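Local coordinates for protein transcriptional regulator (Pseudomonas aeruginosa, PDB 3E7Q) that probably binds operator DNA as a dimeric TetR-family transcriptional regulator, possibly a repressor, with an N-terminal helix-turn-helix and a helical C-terminal domain, at residues 64-69 with 115-120; 75-80 with 93-98; 108-113 with 173-178; 144-149 with 157-162. One frame throughout, in Å; residues are numbered along the deposited sequence.

Contact 1 (64-69 with 115-120); sequences EAYLAV and AFWGAV
Two aromatic rings lie flat on each other here: Tyr66 and Phe116 form an offset stack with centroids 4.5 Å apart and planes only 11° from parallel. The slip is large enough that each ring also covers the root of the other side chain. Phe116 CB sits over the centre of the Tyr66 ring, 3.8 Å from its centroid, while Tyr66 CA lies over the Phe116 face nearer the rim, 3.9 Å from that centroid, so a CH-pi contact flanks the stack at each end. The torsions are complementary: Tyr66 carries CG anti to its backbone N (chi1 -164°), Phe116 carries CG anti to its carbonyl carbon, and the two side chains run antiparallel, each reaching over the other's root. Ala65 CB comes to 4.2 Å from Phe116 CZ, and Val69 CB approaches Phe116 CE2. At the far end, Tyr66 OH meets the edge of the Trp117 indole, 3.9 Å from Trp117 CD1, and the CG2 branch of Val120 crosses the phenol tip. That hydroxyl is hydrogen-bonded to His130 ND1, which fixes the polar end of an otherwise apolar, buried layer. The axes of segments 64-69 and 115-120, parts of helices 58-82 and 110-120, pass 11.1 Å apart, crossing at -124°, a wide spacing that leaves room for the stacked rings; Leu24 and Leu27 of helix 12-34 pack on Phe116, and Ile126 and Val129 of helix 124-152 on Tyr66.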
# COMPACT_ATOMS: atom_id res chain seq x y z
N GLU B 64 -14.80 -13.33 -4.69
CA GLU B 64 -14.58 -14.62 -4.02
C GLU B 64 -13.11 -14.90 -3.66
O GLU B 64 -12.80 -15.37 -2.55
CB GLU B 64 -15.08 -15.80 -4.83
CG GLU B 64 -16.49 -16.33 -4.54
CD GLU B 64 -16.75 -16.72 -3.06
OE1 GLU B 64 -16.57 -17.92 -2.67
OE2 GLU B 64 -17.21 -15.82 -2.32
N ALA B 65 -12.21 -14.64 -4.60
CA ALA B 65 -10.76 -14.72 -4.32
C ALA B 65 -10.30 -13.75 -3.18
O ALA B 65 -9.47 -14.14 -2.34
CB ALA B 65 -9.94 -14.48 -5.55
N TYR B 66 -10.82 -12.52 -3.22
CA TYR B 66 -10.53 -11.49 -2.24
C TYR B 66 -10.98 -11.97 -0.86
O TYR B 66 -10.23 -11.92 0.07
CB TYR B 66 -11.23 -10.15 -2.60
CG TYR B 66 -10.76 -8.85 -1.90
CD1 TYR B 66 -9.70 -8.82 -0.99
CD2 TYR B 66 -11.35 -7.66 -2.19
CE1 TYR B 66 -9.30 -7.66 -0.39
CE2 TYR B 66 -10.95 -6.48 -1.61
CZ TYR B 66 -9.92 -6.47 -0.72
OH TYR B 66 -9.53 -5.29 -0.12
N LEU B 67 -12.18 -12.51 -0.78
CA LEU B 67 -12.72 -13.06 0.46
C LEU B 67 -11.95 -14.23 1.04
O LEU B 67 -11.80 -14.34 2.27
CB LEU B 67 -14.18 -13.48 0.26
CG LEU B 67 -15.21 -12.44 0.68
CD1 LEU B 67 -16.61 -12.76 0.14
CD2 LEU B 67 -15.23 -12.27 2.26
N ALA B 68 -11.53 -15.15 0.16
CA ALA B 68 -10.68 -16.26 0.53
C ALA B 68 -9.35 -15.74 1.08
O ALA B 68 -8.91 -16.20 2.09
CB ALA B 68 -10.43 -17.19 -0.67
N VAL B 69 -8.74 -14.76 0.42
CA VAL B 69 -7.38 -14.36 0.77
C VAL B 69 -7.41 -13.65 2.16
O VAL B 69 -6.64 -14.05 3.10
CB VAL B 69 -6.74 -13.49 -0.32
CG1 VAL B 69 -5.59 -12.74 0.19
CG2 VAL B 69 -6.28 -14.34 -1.50
N ALA B 115 -4.05 -5.83 -7.22
CA ALA B 115 -5.15 -5.99 -8.14
C ALA B 115 -6.51 -5.79 -7.42
O ALA B 115 -7.40 -5.14 -7.97
CB ALA B 115 -5.07 -7.37 -8.86
N PHE B 116 -6.66 -6.34 -6.20
CA PHE B 116 -7.89 -6.13 -5.39
C PHE B 116 -8.15 -4.65 -5.04
O PHE B 116 -9.25 -4.12 -5.14
CB PHE B 116 -7.82 -6.90 -4.07
CG PHE B 116 -7.71 -8.42 -4.20
CD1 PHE B 116 -8.43 -9.13 -5.14
CD2 PHE B 116 -6.95 -9.13 -3.28
CE1 PHE B 116 -8.36 -10.50 -5.22
CE2 PHE B 116 -6.86 -10.49 -3.35
CZ PHE B 116 -7.59 -11.19 -4.35
N TRP B 117 -7.10 -4.00 -4.59
CA TRP B 117 -7.15 -2.62 -4.23
C TRP B 117 -7.48 -1.71 -5.40
O TRP B 117 -8.04 -0.65 -5.20
CB TRP B 117 -5.82 -2.25 -3.66
CG TRP B 117 -5.57 -2.82 -2.35
CD1 TRP B 117 -6.50 -3.26 -1.46
CD2 TRP B 117 -4.30 -2.99 -1.72
NE1 TRP B 117 -5.89 -3.66 -0.32
CE2 TRP B 117 -4.55 -3.47 -0.43
CE3 TRP B 117 -2.98 -2.72 -2.10
CZ2 TRP B 117 -3.52 -3.77 0.47
CZ3 TRP B 117 -1.98 -3.01 -1.24
CH2 TRP B 117 -2.24 -3.51 0.05
N GLY B 118 -7.09 -2.08 -6.62
CA GLY B 118 -7.46 -1.29 -7.79
C GLY B 118 -8.92 -1.48 -8.15
O GLY B 118 -9.55 -0.56 -8.66
N ALA B 119 -9.45 -2.66 -7.91
CA ALA B 119 -10.85 -2.95 -8.13
C ALA B 119 -11.77 -2.31 -7.06
O ALA B 119 -12.97 -2.25 -7.27
CB ALA B 119 -11.05 -4.43 -8.19
N VAL B 120 -11.22 -1.90 -5.90
CA VAL B 120 -12.00 -1.42 -4.79
C VAL B 120 -12.78 -0.15 -5.18
O VAL B 120 -13.98 -0.03 -4.90
CB VAL B 120 -11.17 -1.25 -3.48
CG1 VAL B 120 -11.83 -0.27 -2.53
CG2 VAL B 120 -10.99 -2.56 -2.80

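Contact 2 (75-80 with 93-98); sequences RLLRGA and SAFFEA
Along 75-80 the contact recurs at a spacing of three residues, first at Leu77 and then at Ala80, the positions whose CB atoms point at 93-98. Leu77 holds CG anti to its carbonyl carbon, and this carries its forked end across to Phe95. The two methyls then divide the work. CD2 stands over the centre of the Phe95 ring, 4.2 Å from the centroid and 10° off the normal, a CH-pi contact, and also reaches Ala98 CB at 4.0 Å. CD1 lies 3.8 Å from Phe95 CZ, toward the outer end of the ring, and Leu77 CB approaches Phe95 CE1. Phe95 meets this fork by holding CG anti to its backbone N (chi1 -165°), so that its outer ring atoms come nearer to 75-80 than its CB direction would suggest. One turn on, Ala80 brings the backbones together. Its CB is 3.7 Å from Ala98 CB, its carbonyl O is 3.4 Å from Ala94 CB, and the CA atoms of Ala80 and Ala94 are 5.5 Å apart. With three alanines meeting, the segment axes approach to 8.6 Å at 145°, a close antiparallel packing that needs no hydrogen bond between the segments. The pair joins the end of helix 58-82 to helix 88-99 within the all-helical C-terminal domain. Tyr137 of helix 124-152 and Leu104 of helix 102-105 pack on Leu77, while Phe95 also packs on Leu140 and Leu141 of helix 124-152 and on Leu170 of helix 159-179.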
# COMPACT_ATOMS: atom_id res chain seq x y z
N ARG B 75 -7.69 -15.73 9.79
CA ARG B 75 -7.59 -16.97 10.53
C ARG B 75 -6.25 -17.10 11.19
O ARG B 75 -6.15 -17.51 12.35
CB ARG B 75 -7.79 -18.20 9.67
CG ARG B 75 -9.22 -18.64 9.57
CD ARG B 75 -9.30 -20.10 9.01
NE ARG B 75 -8.76 -20.25 7.65
CZ ARG B 75 -9.33 -19.78 6.53
NH1 ARG B 75 -10.45 -19.05 6.56
NH2 ARG B 75 -8.73 -19.98 5.35
N LEU B 76 -5.22 -16.76 10.45
CA LEU B 76 -3.89 -16.93 10.96
C LEU B 76 -3.64 -15.89 12.05
O LEU B 76 -3.03 -16.20 13.05
CB LEU B 76 -2.86 -16.82 9.85
CG LEU B 76 -2.81 -17.96 8.84
CD1 LEU B 76 -1.69 -17.63 7.85
CD2 LEU B 76 -2.62 -19.36 9.52
N LEU B 77 -4.10 -14.65 11.83
CA LEU B 77 -3.89 -13.57 12.81
C LEU B 77 -4.70 -13.79 14.12
O LEU B 77 -4.19 -13.51 15.20
CB LEU B 77 -4.17 -12.21 12.19
CG LEU B 77 -3.12 -11.81 11.13
CD1 LEU B 77 -3.46 -10.49 10.44
CD2 LEU B 77 -1.69 -11.80 11.70
N ARG B 78 -5.94 -14.29 14.01
CA ARG B 78 -6.73 -14.66 15.18
C ARG B 78 -6.08 -15.77 15.92
O ARG B 78 -6.09 -15.76 17.14
CB ARG B 78 -8.15 -15.11 14.84
CG ARG B 78 -9.08 -13.94 14.57
CD ARG B 78 -10.53 -14.35 14.15
NE ARG B 78 -11.30 -13.12 13.91
CZ ARG B 78 -11.86 -12.77 12.75
NH1 ARG B 78 -11.86 -13.59 11.69
NH2 ARG B 78 -12.47 -11.58 12.67
N GLY B 79 -5.54 -16.74 15.17
CA GLY B 79 -4.88 -17.90 15.76
C GLY B 79 -3.72 -17.47 16.64
O GLY B 79 -3.56 -17.99 17.75
N ALA B 80 -2.92 -16.52 16.14
CA ALA B 80 -1.72 -16.08 16.82
C ALA B 80 -2.10 -15.34 18.13
O ALA B 80 -1.48 -15.62 19.17
CB ALA B 80 -0.88 -15.23 15.90
N SER B 93 2.58 -9.07 20.41
CA SER B 93 3.84 -9.67 19.91
C SER B 93 3.64 -10.88 19.08
O SER B 93 4.34 -11.07 18.12
CB SER B 93 4.77 -10.04 21.06
OG SER B 93 4.93 -8.89 21.83
N ALA B 94 2.68 -11.72 19.45
CA ALA B 94 2.36 -12.88 18.65
C ALA B 94 1.76 -12.41 17.32
O ALA B 94 2.17 -12.89 16.29
CB ALA B 94 1.43 -13.83 19.40
N PHE B 95 0.81 -11.47 17.33
CA PHE B 95 0.30 -10.81 16.12
C PHE B 95 1.42 -10.30 15.21
O PHE B 95 1.39 -10.59 14.05
CB PHE B 95 -0.61 -9.65 16.48
CG PHE B 95 -1.45 -9.13 15.35
CD1 PHE B 95 -2.80 -9.50 15.22
CD2 PHE B 95 -0.94 -8.13 14.47
CE1 PHE B 95 -3.60 -8.97 14.16
CE2 PHE B 95 -1.72 -7.63 13.45
CZ PHE B 95 -3.04 -8.06 13.28
N PHE B 96 2.38 -9.56 15.75
CA PHE B 96 3.52 -9.03 14.97
C PHE B 96 4.36 -10.15 14.36
O PHE B 96 4.65 -10.12 13.17
CB PHE B 96 4.41 -8.12 15.86
CG PHE B 96 3.65 -6.94 16.48
CD1 PHE B 96 2.57 -6.33 15.80
CD2 PHE B 96 4.02 -6.43 17.72
CE1 PHE B 96 1.86 -5.32 16.38
CE2 PHE B 96 3.33 -5.38 18.30
CZ PHE B 96 2.26 -4.81 17.63
N GLU B 97 4.72 -11.13 15.18
CA GLU B 97 5.41 -12.33 14.67
C GLU B 97 4.67 -13.03 13.54
O GLU B 97 5.26 -13.31 12.50
CB GLU B 97 5.69 -13.33 15.81
CG GLU B 97 6.70 -12.81 16.82
CD GLU B 97 8.16 -12.84 16.32
OE1 GLU B 97 8.45 -13.47 15.26
OE2 GLU B 97 9.00 -12.22 17.04
N ALA B 98 3.37 -13.30 13.73
CA ALA B 98 2.60 -13.87 12.61
C ALA B 98 2.64 -12.98 11.37
O ALA B 98 2.79 -13.48 10.22
CB ALA B 98 1.18 -14.19 12.99

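Contact 3 (108-113 with 173-178); sequences QLLDAW and LWLESG
Trp174 directs the edge of its six-membered ring at the face of Trp113. The planes meet at 69°, and the centroid of that ring lies 5.0 Å from the centroid of the five-membered ring of Trp113, a T-shaped (edge-to-face) pair. Trp174 CH2 does the touching, 3.7 Å from Trp113 CD1. Opposite first torsions permit this: CG of Trp174 is anti to its backbone N (chi1 180°), carrying the indole over to 108-113, whereas CG of Trp113 is anti to its carbonyl carbon. The rotation of the Trp174 ring is fixed further by NE1, which donates to Leu104 O. In this TetR-type C-terminal domain the pair ties helix 110-120 to the last turns of helix 159-179. Leu175 also packs on Trp117 of the second subunit, placing the contact beside the dimer interface. Leu110 crosses Trp174 obliquely. Its CA lies 3.9 Å from Trp174 CH2, and its two methyls part: CD1 reaches both Trp174 CZ3 and Leu175 CD1, each at 4.0 Å, while CD2 rests against the Gly178 carbonyl, 3.9 Å from its O. Gly178 brings the backbones closest, its CA 6.4 Å from Leu110 CA.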
# COMPACT_ATOMS: atom_id res chain seq x y z
N GLN B 108 4.75 -13.34 -2.92
CA GLN B 108 4.07 -13.79 -4.12
C GLN B 108 2.70 -13.19 -4.27
O GLN B 108 2.28 -12.94 -5.38
CB GLN B 108 3.92 -15.31 -4.19
CG GLN B 108 3.41 -15.79 -5.59
CD GLN B 108 3.66 -17.26 -5.85
OE1 GLN B 108 4.58 -17.88 -5.27
NE2 GLN B 108 2.84 -17.84 -6.73
N LEU B 109 2.02 -12.97 -3.16
CA LEU B 109 0.66 -12.48 -3.19
C LEU B 109 0.53 -10.96 -3.37
O LEU B 109 -0.60 -10.47 -3.53
CB LEU B 109 -0.07 -12.88 -1.91
CG LEU B 109 -0.69 -14.28 -1.83
CD1 LEU B 109 -1.27 -14.46 -0.42
CD2 LEU B 109 -1.73 -14.52 -2.90
N LEU B 110 1.64 -10.21 -3.30
CA LEU B 110 1.61 -8.74 -3.40
C LEU B 110 0.79 -8.32 -4.61
O LEU B 110 -0.07 -7.46 -4.52
CB LEU B 110 3.02 -8.16 -3.49
CG LEU B 110 3.16 -6.67 -3.84
CD1 LEU B 110 2.77 -5.83 -2.68
CD2 LEU B 110 4.59 -6.31 -4.32
N ASP B 111 1.06 -8.98 -5.73
CA ASP B 111 0.40 -8.68 -6.98
C ASP B 111 -1.13 -8.83 -6.89
O ASP B 111 -1.87 -8.07 -7.54
CB ASP B 111 0.91 -9.61 -8.11
CG ASP B 111 2.41 -10.02 -7.95
OD1 ASP B 111 3.17 -9.77 -8.95
OD2 ASP B 111 2.79 -10.61 -6.88
N ALA B 112 -1.57 -9.81 -6.10
CA ALA B 112 -2.99 -10.10 -5.91
C ALA B 112 -3.66 -8.97 -5.13
O ALA B 112 -4.67 -8.45 -5.56
CB ALA B 112 -3.18 -11.43 -5.19
N TRP B 113 -3.07 -8.57 -4.02
CA TRP B 113 -3.58 -7.42 -3.24
C TRP B 113 -3.61 -6.13 -4.04
O TRP B 113 -4.58 -5.36 -3.96
CB TRP B 113 -2.74 -7.22 -1.99
CG TRP B 113 -2.97 -8.24 -1.06
CD1 TRP B 113 -2.31 -9.46 -0.99
CD2 TRP B 113 -3.98 -8.26 -0.04
NE1 TRP B 113 -2.83 -10.21 0.02
CE2 TRP B 113 -3.85 -9.51 0.63
CE3 TRP B 113 -4.96 -7.34 0.37
CZ2 TRP B 113 -4.67 -9.87 1.72
CZ3 TRP B 113 -5.79 -7.69 1.45
CH2 TRP B 113 -5.64 -8.95 2.11
N LEU B 173 4.48 -1.36 6.28
CA LEU B 173 5.61 -2.28 6.39
C LEU B 173 5.49 -3.53 5.51
O LEU B 173 6.47 -3.99 4.92
CB LEU B 173 5.79 -2.69 7.85
CG LEU B 173 6.26 -1.58 8.83
CD1 LEU B 173 6.21 -2.27 10.09
CD2 LEU B 173 7.67 -0.99 8.51
N TRP B 174 4.29 -4.08 5.43
CA TRP B 174 4.06 -5.23 4.59
C TRP B 174 4.31 -4.86 3.11
O TRP B 174 4.96 -5.58 2.39
CB TRP B 174 2.64 -5.77 4.82
CG TRP B 174 2.34 -6.94 3.98
CD1 TRP B 174 2.66 -8.24 4.24
CD2 TRP B 174 1.72 -6.93 2.70
NE1 TRP B 174 2.27 -9.05 3.19
CE2 TRP B 174 1.67 -8.26 2.24
CE3 TRP B 174 1.21 -5.92 1.88
CZ2 TRP B 174 1.12 -8.60 1.03
CZ3 TRP B 174 0.65 -6.26 0.64
CH2 TRP B 174 0.62 -7.57 0.22
N LEU B 175 3.81 -3.70 2.68
CA LEU B 175 3.96 -3.21 1.33
C LEU B 175 5.45 -2.96 1.00
O LEU B 175 5.95 -3.39 -0.04
CB LEU B 175 3.09 -1.95 1.14
CG LEU B 175 3.15 -1.18 -0.21
CD1 LEU B 175 2.64 -2.07 -1.39
CD2 LEU B 175 2.36 0.15 -0.09
N GLU B 176 6.18 -2.29 1.88
CA GLU B 176 7.59 -2.11 1.64
C GLU B 176 8.42 -3.39 1.61
O GLU B 176 9.37 -3.44 0.86
CB GLU B 176 8.23 -1.09 2.59
CG GLU B 176 9.69 -0.76 2.20
CD GLU B 176 10.01 -0.71 0.64
OE1 GLU B 176 9.21 -0.13 -0.19
OE2 GLU B 176 11.10 -1.25 0.27
N SER B 177 8.09 -4.40 2.42
CA SER B 177 8.79 -5.68 2.39
C SER B 177 8.65 -6.25 1.02
O SER B 177 9.62 -6.73 0.48
CB SER B 177 8.26 -6.72 3.41
OG SER B 177 8.24 -6.24 4.77
N GLY B 178 7.44 -6.22 0.47
CA GLY B 178 7.17 -6.77 -0.84
C GLY B 178 7.74 -5.96 -2.00
O GLY B 178 8.26 -6.51 -2.94

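Contact 4 (144-149 with 157-162); sequences VLRQLA and FDAELA
Arg146 CB leaves the backbone beside 157-162 rather than straight at it; CG, anti to the carbonyl carbon (chi1 -74°), turns the chain over. CG presses on Ala159 CB at 3.6 Å, CD continues the extended run, and NE passes the same methyl at 3.9 Å, so the aliphatic part lies along Ala159. At the tip, NH2 donates to a water at 2.9 Å that sits at the guanidinium edge, in its plane, and that also accepts a weak bond from Ala159 N at the first turn of helix 159-179. Glu160 extends alongside in the same direction, but its OE2 stays 4.0 Å from Arg146 NH2, too far for a salt bridge, with the two planar groups 73° apart. The inner side is apolar: Leu145 CD1 meets Ala162 CB at 4.0 Å, and Ala149 CB packs 3.7 Å from Phe157 CD2. Trp154 meets the Phe157 ring edge-to-face. Asp158 is the N-cap, its OD1 accepting from Leu161 N at 3.0 Å. The contact thus pairs the end of helix 124-152 with the capped start of helix 159-179 through an apolar inner side and a hydrated, charged outer side, where the attraction of two solvent-exposed charges, Arg146 and Glu160, is probably weak.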
# COMPACT_ATOMS: atom_id res chain seq x y z
N VAL B 144 -7.44 -5.91 21.60
CA VAL B 144 -6.20 -6.05 22.37
C VAL B 144 -5.63 -4.68 22.83
O VAL B 144 -5.05 -4.59 23.89
CB VAL B 144 -5.17 -7.08 21.73
CG1 VAL B 144 -5.04 -6.98 20.30
CG2 VAL B 144 -3.79 -6.92 22.38
N LEU B 145 -5.85 -3.61 22.07
CA LEU B 145 -5.45 -2.27 22.48
C LEU B 145 -6.27 -1.78 23.67
O LEU B 145 -5.74 -1.06 24.50
CB LEU B 145 -5.51 -1.31 21.33
CG LEU B 145 -4.45 -1.58 20.27
CD1 LEU B 145 -4.76 -0.74 19.06
CD2 LEU B 145 -3.08 -1.30 20.86
N ARG B 146 -7.52 -2.25 23.75
CA ARG B 146 -8.35 -2.02 24.91
C ARG B 146 -7.92 -2.77 26.12
O ARG B 146 -7.98 -2.22 27.20
CB ARG B 146 -9.77 -2.42 24.65
CG ARG B 146 -10.40 -1.41 23.77
CD ARG B 146 -11.87 -1.54 23.75
NE ARG B 146 -12.35 -0.41 23.02
CZ ARG B 146 -13.39 -0.43 22.22
NH1 ARG B 146 -14.08 -1.56 22.07
NH2 ARG B 146 -13.71 0.68 21.56
N GLN B 147 -7.55 -4.02 25.95
CA GLN B 147 -6.90 -4.80 27.03
C GLN B 147 -5.65 -4.07 27.52
O GLN B 147 -5.51 -3.83 28.70
CB GLN B 147 -6.53 -6.18 26.49
CG GLN B 147 -6.41 -7.21 27.53
CD GLN B 147 -5.79 -8.51 27.05
OE1 GLN B 147 -5.58 -8.74 25.87
NE2 GLN B 147 -5.53 -9.37 27.98
N LEU B 148 -4.80 -3.66 26.59
CA LEU B 148 -3.64 -2.84 26.90
C LEU B 148 -3.93 -1.60 27.72
O LEU B 148 -3.23 -1.33 28.71
CB LEU B 148 -2.86 -2.43 25.66
CG LEU B 148 -1.41 -1.91 25.81
CD1 LEU B 148 -0.48 -2.98 26.41
CD2 LEU B 148 -0.89 -1.50 24.43
N ALA B 149 -4.93 -0.86 27.28
CA ALA B 149 -5.39 0.34 27.96
C ALA B 149 -5.90 0.08 29.39
O ALA B 149 -5.59 0.85 30.32
CB ALA B 149 -6.49 1.01 27.11
N PHE B 157 -8.90 6.36 26.12
CA PHE B 157 -8.09 5.95 25.08
C PHE B 157 -9.06 5.71 23.94
O PHE B 157 -10.06 5.03 24.12
CB PHE B 157 -7.38 4.67 25.50
CG PHE B 157 -6.42 4.19 24.48
CD1 PHE B 157 -5.43 5.05 24.00
CD2 PHE B 157 -6.52 2.94 23.95
CE1 PHE B 157 -4.53 4.62 23.05
CE2 PHE B 157 -5.60 2.52 23.04
CZ PHE B 157 -4.62 3.37 22.61
N ASP B 158 -8.73 6.26 22.78
CA ASP B 158 -9.48 5.99 21.56
C ASP B 158 -8.70 4.87 20.91
O ASP B 158 -7.78 5.11 20.12
CB ASP B 158 -9.59 7.26 20.72
CG ASP B 158 -10.39 7.08 19.43
OD1 ASP B 158 -10.79 5.98 19.02
OD2 ASP B 158 -10.57 8.12 18.78
N ALA B 159 -9.07 3.65 21.34
CA ALA B 159 -8.56 2.41 20.83
C ALA B 159 -8.89 2.23 19.36
O ALA B 159 -8.13 1.60 18.66
CB ALA B 159 -9.05 1.18 21.73
N GLU B 160 -9.98 2.83 18.87
CA GLU B 160 -10.34 2.79 17.43
C GLU B 160 -9.32 3.53 16.55
O GLU B 160 -8.84 3.01 15.52
CB GLU B 160 -11.75 3.37 17.22
CG GLU B 160 -12.89 2.58 17.89
CD GLU B 160 -14.25 3.32 17.80
OE1 GLU B 160 -14.51 3.98 16.75
OE2 GLU B 160 -15.09 3.25 18.76
N LEU B 161 -8.95 4.75 16.97
CA LEU B 161 -7.98 5.52 16.28
C LEU B 161 -6.60 4.94 16.38
O LEU B 161 -5.91 4.88 15.35
CB LEU B 161 -8.02 6.98 16.72
CG LEU B 161 -7.36 7.99 15.78
CD1 LEU B 161 -8.12 8.14 14.42
CD2 LEU B 161 -7.20 9.27 16.53
N ALA B 162 -6.25 4.43 17.58
CA ALA B 162 -5.02 3.67 17.81
C ALA B 162 -4.93 2.47 16.88
O ALA B 162 -3.88 2.17 16.32
CB ALA B 162 -4.91 3.27 19.30
O HOH W 1 -12.36 3.24 21.69

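Overall arrangement
From the N terminus, the chain passes the predicted helix-turn-helix and enters helix 58-82, which opens contact 1 and then contact 2. Contact 2 closes first, on helix 88-99, and lies wholly within the loop of contact 1, which closes on helix 110-120. Contact 3 opens at 108-113 before contact 1 has closed, so these two cross; they touch through Val69 and Trp113, and through Trp117 and Trp174, and both reach the second subunit. Contact 4, a local closure between helices 124-152 and 159-179, falls within the long loop of contact 3. Its centre is about 28 Å from that of contact 1, at the other end of the C-terminal helical domain.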